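Long-range contacts in amidohydrolase 3 domain-containing protein (Pyrococcus horikoshii, PDB 3IGH), which probably hydrolyses carbon-nitrogen bonds other than peptide bonds, as an uncharacterised metal-dependent member of the amidohydrolase family: residues Thr10-Phe15 against Asp471-Val476; Lys57-Ala62 against Gly457-Gly462. One frame throughout, in Å; residues are numbered along the deposited sequence. Where two conformers were deposited one is given.

Contact 1: residues Thr10-Phe15 against Asp471-Val476. With SO4 (sulfate ion), chain D; SO4 (sulfate ion), chain T.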
loop_
_atom_site.group_PDB
_atom_site.type_symbol
_atom_site.label_atom_id
_atom_site.label_comp_id
_atom_site.label_asym_id
_atom_site.label_seq_id
_atom_site.Cartn_x
_atom_site.Cartn_y
_atom_site.Cartn_z
ATOM N N THR A 10 8.130 9.774 33.835
ATOM C CA THR A 10 9.263 8.892 33.629
ATOM C C THR A 10 8.985 8.064 32.385
ATOM O O THR A 10 8.106 7.194 32.375
ATOM C CB THR A 10 9.504 7.999 34.856
ATOM O OG1 THR A 10 9.845 8.822 35.979
ATOM C CG2 THR A 10 10.628 7.010 34.602
ATOM N N ILE A 11 9.736 8.357 31.334
ATOM C CA ILE A 11 9.504 7.738 30.038
ATOM C C ILE A 11 10.642 6.787 29.735
ATOM O O ILE A 11 11.782 7.212 29.589
ATOM C CB ILE A 11 9.393 8.802 28.920
ATOM C CG1 ILE A 11 8.250 9.774 29.237
ATOM C CG2 ILE A 11 9.181 8.127 27.556
ATOM C CD1 ILE A 11 8.537 11.201 28.858
ATOM N N TYR A 12 10.327 5.495 29.658
ATOM C CA TYR A 12 11.299 4.490 29.216
ATOM C C TYR A 12 11.316 4.481 27.694
ATOM O O TYR A 12 10.288 4.242 27.068
ATOM C CB TYR A 12 10.922 3.099 29.740
ATOM C CG TYR A 12 11.116 2.942 31.231
ATOM C CD1 TYR A 12 12.351 2.571 31.749
ATOM C CD2 TYR A 12 10.069 3.177 32.124
ATOM C CE1 TYR A 12 12.543 2.429 33.117
ATOM C CE2 TYR A 12 10.253 3.041 33.495
ATOM C CZ TYR A 12 11.496 2.665 33.983
ATOM O OH TYR A 12 11.704 2.525 35.340
ATOM N N THR A 13 12.476 4.756 27.108
ATOM C CA THR A 13 12.594 4.801 25.656
ATOM C C THR A 13 13.170 3.511 25.108
ATOM O O THR A 13 13.013 3.220 23.928
ATOM C CB THR A 13 13.468 5.982 25.158
ATOM O OG1 THR A 13 14.836 5.764 25.523
ATOM C CG2 THR A 13 12.971 7.313 25.725
ATOM N N SER A 14 13.845 2.752 25.970
ATOM C CA SER A 14 14.501 1.505 25.577
ATOM C C SER A 14 14.672 0.636 26.819
ATOM O O SER A 14 14.819 1.158 27.928
ATOM C CB SER A 14 15.862 1.812 24.938
ATOM O OG SER A 14 16.523 0.636 24.531
ATOM N N PHE A 15 14.632 -0.683 26.640
ATOM C CA PHE A 15 14.789 -1.607 27.769
ATOM C C PHE A 15 16.151 -2.306 27.760
ATOM O O PHE A 15 16.749 -2.505 28.818
ATOM C CB PHE A 15 13.648 -2.631 27.818
ATOM C CG PHE A 15 12.328 -2.054 28.252
ATOM C CD1 PHE A 15 12.134 -1.620 29.564
ATOM C CD2 PHE A 15 11.272 -1.960 27.354
ATOM C CE1 PHE A 15 10.914 -1.081 29.968
ATOM C CE2 PHE A 15 10.039 -1.426 27.754
ATOM C CZ PHE A 15 9.863 -0.988 29.059
ATOM N N ASP A 471 0.562 3.860 35.780
ATOM C CA ASP A 471 0.592 4.522 37.091
ATOM C C ASP A 471 1.899 4.251 37.829
ATOM O O ASP A 471 2.341 5.059 38.644
ATOM C CB ASP A 471 -0.583 4.075 37.961
ATOM C CG ASP A 471 -1.895 4.727 37.561
ATOM O OD1 ASP A 471 -1.868 5.795 36.907
ATOM O OD2 ASP A 471 -2.958 4.171 37.917
ATOM N N ARG A 472 2.507 3.106 37.535
ATOM C CA ARG A 472 3.704 2.652 38.231
ATOM C C ARG A 472 4.804 2.199 37.274
ATOM O O ARG A 472 4.546 1.935 36.096
ATOM C CB ARG A 472 3.354 1.504 39.170
ATOM C CG ARG A 472 2.446 1.869 40.339
ATOM C CD ARG A 472 1.801 0.626 40.925
ATOM N NE ARG A 472 0.940 -0.050 39.958
ATOM C CZ ARG A 472 0.279 -1.178 40.200
ATOM N NH1 ARG A 472 0.381 -1.772 41.380
ATOM N NH2 ARG A 472 -0.483 -1.719 39.257
ATOM N N ASP A 473 6.024 2.136 37.805
ATOM C CA ASP A 473 7.217 1.642 37.120
ATOM C C ASP A 473 6.999 0.174 36.754
ATOM O O ASP A 473 6.948 -0.673 37.653
ATOM C CB ASP A 473 8.412 1.806 38.076
ATOM C CG ASP A 473 9.748 1.339 37.492
ATOM O OD1 ASP A 473 10.767 1.493 38.207
ATOM O OD2 ASP A 473 9.815 0.834 36.349
ATOM N N PRO A 474 6.905 -0.136 35.435
ATOM C CA PRO A 474 6.571 -1.494 34.972
ATOM C C PRO A 474 7.593 -2.552 35.383
ATOM O O PRO A 474 7.252 -3.732 35.466
ATOM C CB PRO A 474 6.552 -1.355 33.444
ATOM C CG PRO A 474 7.392 -0.152 33.154
ATOM C CD PRO A 474 7.124 0.780 34.298
ATOM N N LEU A 475 8.825 -2.123 35.652
ATOM C CA LEU A 475 9.899 -3.017 36.070
ATOM C C LEU A 475 9.770 -3.490 37.525
ATOM O O LEU A 475 10.489 -4.389 37.963
ATOM C CB LEU A 475 11.249 -2.322 35.877
ATOM C CG LEU A 475 11.608 -1.861 34.463
ATOM C CD1 LEU A 475 12.967 -1.185 34.476
ATOM C CD2 LEU A 475 11.608 -3.038 33.498
ATOM N N VAL A 476 8.828 -2.899 38.251
ATOM C CA VAL A 476 8.788 -2.983 39.702
ATOM C C VAL A 476 7.420 -3.475 40.201
ATOM O O VAL A 476 7.232 -3.759 41.393
ATOM C CB VAL A 476 9.264 -1.604 40.280
ATOM C CG1 VAL A 476 8.285 -0.968 41.262
ATOM C CG2 VAL A 476 10.687 -1.707 40.817
HETATM S S SO4 D . -0.459 0.316 36.222
HETATM O O1 SO4 D . -0.934 1.581 35.672
HETATM O O2 SO4 D . -1.511 -0.295 37.030
HETATM O O3 SO4 D . -0.140 -0.590 35.127
HETATM O O4 SO4 D . 0.746 0.541 37.020
HETATM S S SO4 T . -1.942 -3.662 43.408
HETATM O O1 SO4 T . -2.017 -2.228 43.143
HETATM O O2 SO4 T . -2.915 -4.362 42.572
HETATM O O3 SO4 T . -0.597 -4.147 43.109
HETATM O O4 SO4 T . -2.242 -3.918 44.815
#
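Tyr12 reaches from strand 10-14 to Asp473, Pro474 and Leu475 in the loop that follows strand 467-470. Its CB already heads for that loop, and chi1 of -71° sets CG beside the backbone N. Further out, two apolar neighbours approach the Tyr12 ring obliquely from the same side: CE1 meets Leu475 CD1 at 3.9 Å, and CE2 meets Pro474 CD at 3.9 Å. At the tip, Tyr12 OH lies 2.7 Å from Asp473 OD2, a weak hydrogen bond, and the hydroxyl proton has another acceptor within range; ring and carboxylate planes differ by 27°. Asp473 OD2 also accepts from Leu475 N at 3.2 Å, which comes from above the carboxylate plane and closes an Asx turn.

The amidohydrolase fold often sets a small beta domain, built from both ends of the chain, beside its TIM barrel, consistent with this early strand meeting a late loop. Phe15 extends the apolar patch: its CE1 lies 4.1 Å from Leu475 CD2, and Leu440 of helix 436-450 touches both residues.

On the loop's other flank two sulfates bind, probably from the crystallisation liquor. Asp471 N donates to O1 of the chain D sulfate at 2.7 Å, nearly straight at 173°, and Arg472 N adds a weak bond. Arg472 NE reaches O4 of this sulfate at 3.0 Å and Arg472 NH2 its O2 at 2.8 Å, while NH1 donates to O3 of the chain T sulfate. NH2 also bonds His481 O, in the histidine tag. An alanine at Arg472 would probably leave both sulfates and the His481 carbonyl without their guanidinium partner, the chain D sulfate keeping the backbone N-H groups.

Contact 2: residues Lys57-Ala62 against Gly457-Gly462; sequences KYVMPA and GKLEPG
The NZ of Lys458, in the conformer described, is hydrogen-bonded to Ser14 OG, and the side chain also makes a cation-pi contact with Tyr445. The Lys458 side chain leaves the backbone pointing away from strand 58-68, whereas its backbone rests against that strand: Lys458 CA is 4.1 Å from Pro61 CG. One residue earlier, Gly457 O lies 3.5 Å from Pro61 CB and nearly as close to CG, a carbonyl pressed on a proline ring. The phi of Gly457, 120°, would drive any side chain there into the carbonyl O of the preceding residue.

Leu459 carries the rest. Chi1 of -66° sets its CG beside the backbone N; from there Leu459 CD1, with chi2 near 167°, lies over the Met60-Pro61 peptide, 3.6 Å from Pro61 N and 3.7 Å from Met60 C. The same Leu459 CD1 meets Val59 CG1 at 3.9 Å, the two side chains crossing at about a right angle, and Pro61 CD at 4.0 Å. Tyr467 of strand 467-470 touches both Val59 and Leu459.

No hydrogen bond spans the two segments, so the fit of loop to strand rests on shape and van der Waals packing, while the lysine amine bonds to the neighbouring strand 10-14.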
loop_
_atom_site.group_PDB
_atom_site.type_symbol
_atom_site.label_atom_id
_atom_site.label_comp_id
_atom_site.label_asym_id
_atom_site.label_seq_id
_atom_site.Cartn_x
_atom_site.Cartn_y
_atom_site.Cartn_z
ATOM N N LYS A 57 3.463 10.075 36.058
ATOM C CA LYS A 57 3.153 8.752 35.490
ATOM C C LYS A 57 4.283 8.195 34.622
ATOM O O LYS A 57 5.200 8.924 34.227
ATOM C CB LYS A 57 1.837 8.775 34.709
ATOM C CG LYS A 57 0.594 8.884 35.585
ATOM C CD LYS A 57 -0.668 8.956 34.738
ATOM C CE LYS A 57 -1.753 9.793 35.411
ATOM N NZ LYS A 57 -1.487 11.261 35.302
ATOM N N TYR A 58 4.209 6.899 34.338
ATOM C CA TYR A 58 5.280 6.193 33.634
ATOM C C TYR A 58 4.866 5.880 32.198
ATOM O O TYR A 58 3.689 5.634 31.918
ATOM C CB TYR A 58 5.687 4.918 34.383
ATOM C CG TYR A 58 6.306 5.186 35.740
ATOM C CD1 TYR A 58 7.684 5.098 35.927
ATOM C CD2 TYR A 58 5.511 5.546 36.837
ATOM C CE1 TYR A 58 8.261 5.356 37.182
ATOM C CE2 TYR A 58 6.073 5.803 38.087
ATOM C CZ TYR A 58 7.447 5.707 38.250
ATOM O OH TYR A 58 8.001 5.967 39.486
ATOM N N VAL A 59 5.834 5.918 31.290
ATOM C CA VAL A 59 5.572 5.694 29.863
ATOM C C VAL A 59 6.550 4.640 29.345
ATOM O O VAL A 59 7.746 4.711 29.629
ATOM C CB VAL A 59 5.677 7.023 29.035
ATOM C CG1 VAL A 59 5.503 6.774 27.527
ATOM C CG2 VAL A 59 4.645 8.035 29.493
ATOM N N MET A 60 6.037 3.652 28.611
ATOM C CA MET A 60 6.897 2.641 27.980
ATOM C C MET A 60 6.457 2.446 26.521
ATOM O O MET A 60 5.319 2.793 26.183
ATOM C CB MET A 60 6.885 1.308 28.769
ATOM C CG MET A 60 5.560 0.549 28.816
ATOM S SD MET A 60 5.625 -1.113 29.577
ATOM C CE MET A 60 6.110 -2.118 28.168
ATOM N N PRO A 61 7.350 1.915 25.654
ATOM C CA PRO A 61 6.868 1.533 24.328
ATOM C C PRO A 61 5.721 0.538 24.442
ATOM O O PRO A 61 5.701 -0.302 25.348
ATOM C CB PRO A 61 8.084 0.870 23.684
ATOM C CG PRO A 61 9.255 1.469 24.385
ATOM C CD PRO A 61 8.801 1.673 25.796
ATOM N N ALA A 62 4.750 0.651 23.547
ATOM C CA ALA A 62 3.597 -0.238 23.597
ATOM C C ALA A 62 4.004 -1.674 23.253
ATOM O O ALA A 62 5.066 -1.903 22.662
ATOM C CB ALA A 62 2.499 0.274 22.666
ATOM N N GLY A 457 9.112 0.119 18.405
ATOM C CA GLY A 457 9.658 -0.691 19.492
ATOM C C GLY A 457 10.456 0.080 20.526
ATOM O O GLY A 457 10.669 -0.411 21.639
ATOM N N LYS A 458 10.909 1.275 20.144
ATOM C CA LYS A 458 11.608 2.185 21.056
ATOM C C LYS A 458 10.928 3.553 21.037
ATOM O O LYS A 458 10.138 3.843 20.141
ATOM C CB LYS A 458 13.080 2.325 20.665
ATOM C CG LYS A 458 13.937 1.091 20.926
ATOM C CD LYS A 458 15.408 1.385 20.643
ATOM C CE LYS A 458 16.248 0.117 20.612
ATOM N NZ LYS A 458 16.413 -0.516 21.950
ATOM N N LEU A 459 11.210 4.394 22.029
ATOM C CA LEU A 459 10.641 5.751 22.007
ATOM C C LEU A 459 11.759 6.780 21.841
ATOM O O LEU A 459 11.759 7.847 22.454
ATOM C CB LEU A 459 9.733 6.023 23.222
ATOM C CG LEU A 459 8.425 5.223 23.328
ATOM C CD1 LEU A 459 7.805 5.365 24.720
ATOM C CD2 LEU A 459 7.394 5.590 22.232
ATOM N N GLU A 460 12.717 6.423 20.992
ATOM C CA GLU A 460 13.817 7.301 20.607
ATOM C C GLU A 460 13.402 8.030 19.329
ATOM O O GLU A 460 12.462 7.586 18.662
ATOM C CB GLU A 460 15.084 6.468 20.390
ATOM C CG GLU A 460 15.678 5.941 21.695
ATOM C CD GLU A 460 16.684 4.816 21.502
ATOM O OE1 GLU A 460 17.043 4.175 22.515
ATOM O OE2 GLU A 460 17.117 4.568 20.355
ATOM N N PRO A 461 14.061 9.170 19.006
ATOM C CA PRO A 461 13.795 9.888 17.744
ATOM C C PRO A 461 13.825 9.009 16.485
ATOM O O PRO A 461 14.717 8.175 16.328
ATOM C CB PRO A 461 14.913 10.940 17.701
ATOM C CG PRO A 461 15.192 11.224 19.137
ATOM C CD PRO A 461 15.055 9.890 19.833
ATOM N N GLY A 462 12.828 9.184 15.617
ATOM C CA GLY A 462 12.706 8.381 14.403
ATOM C C GLY A 462 11.674 7.268 14.528
ATOM O O GLY A 462 11.111 6.817 13.529
#

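Both contacts are buried, with centres about 9 Å apart, and they share a sheet in which strands 10-14 and 58-68 run parallel as neighbours. Tyr12 N to Val59 O (2.7 Å) and Thr10 O to Val59 N (2.8 Å), both probable hydrogen bonds, tie them directly. Along the chain, contact 2 is nested within the loop closed by contact 1. Each fastens an early strand to a late loop, but the loops flank strand 467-470 in sequence, 457-462 before it and 471-476 after it. Contact 2 is packing throughout; contact 1 mixes packing with a phenol-carboxylate pair, and its loop begins at the surface, where Asp471 is exposed and the Asp471-Arg472 backbone and guanidinium bind sulfate.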